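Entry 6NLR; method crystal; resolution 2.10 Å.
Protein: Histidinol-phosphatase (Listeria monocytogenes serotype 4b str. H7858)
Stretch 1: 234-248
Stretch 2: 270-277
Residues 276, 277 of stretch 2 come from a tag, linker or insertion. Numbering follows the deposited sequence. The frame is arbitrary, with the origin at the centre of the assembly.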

# COMPACT_ATOMS: atom_id res chain seq x y z
N GLY A 234 14.12 -6.35 -2.92
CA GLY A 234 15.34 -5.56 -3.17
C GLY A 234 15.09 -4.34 -4.04
O GLY A 234 16.08 -3.73 -4.47
N GLU A 235 13.83 -3.98 -4.31
CA GLU A 235 13.44 -2.90 -5.24
C GLU A 235 12.39 -1.95 -4.61
O GLU A 235 11.60 -2.41 -3.78
N THR A 236 12.38 -0.68 -5.03
CA THR A 236 11.29 0.27 -4.68
C THR A 236 10.02 -0.13 -5.43
O THR A 236 10.11 -0.75 -6.51
N TYR A 237 8.87 0.22 -4.88
CA TYR A 237 7.57 0.10 -5.56
C TYR A 237 7.14 1.52 -5.90
O TYR A 237 6.75 2.26 -4.99
N PRO A 238 7.17 1.95 -7.19
CA PRO A 238 7.60 1.14 -8.32
C PRO A 238 9.11 1.28 -8.56
O PRO A 238 9.79 2.07 -7.90
N PRO A 239 9.68 0.52 -9.51
CA PRO A 239 11.08 0.71 -9.92
C PRO A 239 11.30 1.95 -10.79
O PRO A 239 10.37 2.55 -11.28
N LYS A 240 12.57 2.29 -10.97
CA LYS A 240 13.06 3.50 -11.67
C LYS A 240 12.38 3.68 -13.04
O LYS A 240 11.96 4.79 -13.32
N LYS A 241 12.30 2.65 -13.87
CA LYS A 241 11.71 2.78 -15.24
C LYS A 241 10.28 3.34 -15.12
O LYS A 241 9.94 4.27 -15.88
N ILE A 242 9.50 2.86 -14.16
CA ILE A 242 8.10 3.32 -13.97
C ILE A 242 8.11 4.73 -13.40
O ILE A 242 7.33 5.57 -13.89
N VAL A 243 9.01 5.02 -12.44
CA VAL A 243 9.12 6.35 -11.81
C VAL A 243 9.37 7.40 -12.91
O VAL A 243 8.72 8.45 -12.88
N THR A 244 10.25 7.11 -13.85
CA THR A 244 10.62 8.02 -14.97
C THR A 244 9.39 8.28 -15.85
O THR A 244 9.14 9.45 -16.13
N LEU A 245 8.67 7.26 -16.29
CA LEU A 245 7.42 7.43 -17.08
C LEU A 245 6.44 8.29 -16.27
O LEU A 245 5.90 9.26 -16.84
N ALA A 246 6.24 7.99 -14.98
CA ALA A 246 5.25 8.72 -14.14
C ALA A 246 5.68 10.19 -14.05
O ALA A 246 4.83 11.07 -14.26
N SER A 247 6.96 10.46 -13.81
CA SER A 247 7.49 11.85 -13.69
C SER A 247 7.32 12.61 -15.02
O SER A 247 6.94 13.79 -14.97
N GLU A 248 7.58 11.97 -16.15
CA GLU A 248 7.37 12.55 -17.50
C GLU A 248 5.89 12.95 -17.67
O GLU A 248 5.63 13.95 -18.33
N SER A 270 16.85 8.46 1.15
CA SER A 270 17.86 8.98 0.17
C SER A 270 17.57 8.37 -1.20
O SER A 270 17.76 9.09 -2.20
N THR A 271 17.14 7.11 -1.25
CA THR A 271 16.87 6.39 -2.52
C THR A 271 15.68 7.05 -3.21
O THR A 271 15.74 7.19 -4.44
N TYR A 272 14.68 7.48 -2.43
CA TYR A 272 13.51 8.22 -2.97
C TYR A 272 13.99 9.50 -3.65
O TYR A 272 13.63 9.73 -4.80
N CYS A 273 14.73 10.34 -2.93
CA CYS A 273 15.22 11.64 -3.46
C CYS A 273 15.99 11.41 -4.76
O CYS A 273 15.63 12.07 -5.75
N GLN A 274 16.94 10.46 -4.77
CA GLN A 274 17.82 10.20 -5.94
C GLN A 274 16.99 9.63 -7.10
O GLN A 274 17.24 10.02 -8.25
N LYS A 275 16.04 8.73 -6.81
CA LYS A 275 15.29 7.99 -7.87
C LYS A 275 14.37 8.96 -8.64
O LYS A 275 14.12 8.71 -9.83
N LEU A 276 13.92 10.04 -7.98
CA LEU A 276 13.09 11.12 -8.57
C LEU A 276 13.93 12.01 -9.50
O LEU A 276 13.35 12.51 -10.45
N GLU A 277 15.24 12.20 -9.28
CA GLU A 277 16.02 13.23 -10.04
C GLU A 277 16.24 12.79 -11.50
O GLU A 277 16.76 11.74 -11.88

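This is a small, mixed contact, burying 369 Å² over both sides, in which one long lysine carries the polar bonding and a few aliphatic groups fill in beside it. Lys275 is the hub and gives up the most area. Its CA-to-CB bond points sideways, but chi1 and chi2 near t, chi3 m and chi4 t carry the chain to the loop before helix 240-248. There its NZ forms a salt bridge with Glu235 OE1 at 2.9 Å and donates a hydrogen bond to Thr236 OG1, also at 2.9 Å. Lysine suits this place because its flexible methylenes span the gap while its charge meets an acid at the far end.

The two acceptors are held ready by their own stretch. Glu235 starts away from the helix, yet its t, p rotamer brings the carboxylate back, and OE1 also accepts from Thr236 N at 2.9 Å; OE2 is bonded elsewhere in the structure. Thr236 points toward the helix with chi1 p. Its OG1 donates to Pro238 O at 2.6 Å, which leaves the oxygen free to accept from the lysine, while its methyl CG2 lies 4.0 Å from Thr271 CG2. Threonine thus serves both a polar and an apolar need.

Further along, the helices cross at 56°, their axes no closer than 10.6 Å, so side chains bridge the space. Lys240 runs its aliphatic part along the other lysine, CD to Lys275 CG being 3.6 Å. Val243, chi1 t, points straight in: its CG1 sits 3.7 Å from Lys275 O and 4.1 Å from CD2 of Leu276, a compact branched group against an aliphatic end. Leu276 comes from the expression tag; its CA-to-CB bond points away and chi1 lies between wells, but its end returns, with CD1 3.9 Å from Ser247 OG.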

# COMPACT_ATOMS: atom_id res chain seq x y z
CB GLU A 235 12.91 -3.58 -6.51
CG GLU A 235 12.76 -2.65 -7.69
CD GLU A 235 14.00 -1.83 -7.96
OE1 GLU A 235 14.24 -0.80 -7.22
OE2 GLU A 235 14.74 -2.24 -8.88
CB THR A 236 11.64 1.73 -4.97
OG1 THR A 236 11.92 1.79 -6.37
CG2 THR A 236 12.81 2.22 -4.15
CB TYR A 237 6.49 -0.56 -4.69
CG TYR A 237 6.85 -1.81 -3.92
CD1 TYR A 237 7.07 -3.03 -4.54
CD2 TYR A 237 6.89 -1.81 -2.53
CE1 TYR A 237 7.34 -4.18 -3.82
CE2 TYR A 237 7.12 -2.96 -1.78
CZ TYR A 237 7.33 -4.16 -2.44
OH TYR A 237 7.54 -5.32 -1.75
CB PRO A 238 6.75 1.72 -9.45
CG PRO A 238 6.56 3.19 -9.09
CD PRO A 238 6.72 3.29 -7.59
CB PRO A 239 11.40 -0.56 -10.72
CG PRO A 239 10.09 -1.08 -11.18
CD PRO A 239 9.02 -0.55 -10.25
CB LYS A 240 14.57 3.44 -11.79
CG LYS A 240 15.25 4.63 -12.44
CD LYS A 240 14.91 5.94 -11.83
CE LYS A 240 15.72 7.06 -12.46
NZ LYS A 240 17.17 6.85 -12.32
CB LYS A 241 11.70 1.44 -15.98
CG LYS A 241 11.51 1.58 -17.49
CD LYS A 241 11.34 0.26 -18.22
CE LYS A 241 11.30 0.45 -19.72
NZ LYS A 241 11.58 -0.80 -20.47
CB ILE A 242 7.31 2.34 -13.08
CG1 ILE A 242 7.34 0.90 -13.62
CG2 ILE A 242 5.90 2.86 -12.82
CD1 ILE A 242 7.06 0.74 -15.07
CB VAL A 243 10.22 6.38 -10.72
CG1 VAL A 243 10.54 7.81 -10.30
CG2 VAL A 243 9.80 5.54 -9.51
CB THR A 244 11.81 7.44 -15.75
OG1 THR A 244 12.86 7.34 -14.79
CG2 THR A 244 12.25 8.28 -16.93
CB LEU A 245 6.81 6.09 -17.44
CG LEU A 245 7.64 5.22 -18.39
CD1 LEU A 245 7.05 3.83 -18.52
CD2 LEU A 245 7.80 5.89 -19.75
CB ALA A 246 5.07 8.07 -12.79
CB SER A 247 8.90 11.88 -13.21
OG SER A 247 8.94 11.32 -11.90
CB GLU A 248 7.77 11.56 -18.59
CG GLU A 248 9.26 11.44 -18.82
CD GLU A 248 9.66 10.35 -19.81
OE1 GLU A 248 8.75 9.77 -20.49
OE2 GLU A 248 10.89 10.09 -19.94
CB SER A 270 19.30 8.74 0.56
OG SER A 270 20.20 9.23 -0.48
CB THR A 271 16.64 4.89 -2.30
OG1 THR A 271 17.87 4.37 -1.79
CG2 THR A 271 16.21 4.14 -3.54
CB TYR A 272 12.49 8.48 -1.86
CG TYR A 272 11.57 9.66 -2.08
CD1 TYR A 272 10.52 9.57 -2.97
CD2 TYR A 272 11.74 10.85 -1.39
CE1 TYR A 272 9.68 10.65 -3.21
CE2 TYR A 272 10.90 11.93 -1.59
CZ TYR A 272 9.86 11.83 -2.50
OH TYR A 272 9.01 12.87 -2.69
CB CYS A 273 16.06 12.37 -2.43
SG CYS A 273 15.04 12.71 -0.98
CB GLN A 274 18.97 9.26 -5.57
CG GLN A 274 19.90 9.83 -4.50
CD GLN A 274 20.37 11.20 -4.88
OE1 GLN A 274 20.10 12.19 -4.21
NE2 GLN A 274 21.07 11.28 -6.00
CB LYS A 275 14.51 6.80 -7.30
CG LYS A 275 14.13 5.74 -8.33
CD LYS A 275 13.85 4.36 -7.77
CE LYS A 275 15.07 3.52 -7.45
NZ LYS A 275 14.68 2.10 -7.22
CB LEU A 276 12.42 11.94 -7.45
CG LEU A 276 11.00 11.51 -7.09
CD1 LEU A 276 10.02 11.94 -8.17
CD2 LEU A 276 10.89 10.01 -6.91
CB GLU A 277 17.34 13.54 -9.33
CG GLU A 277 17.12 14.31 -8.04
CD GLU A 277 18.38 14.88 -7.43
OE1 GLU A 277 19.34 15.16 -8.19
OE2 GLU A 277 18.41 15.04 -6.19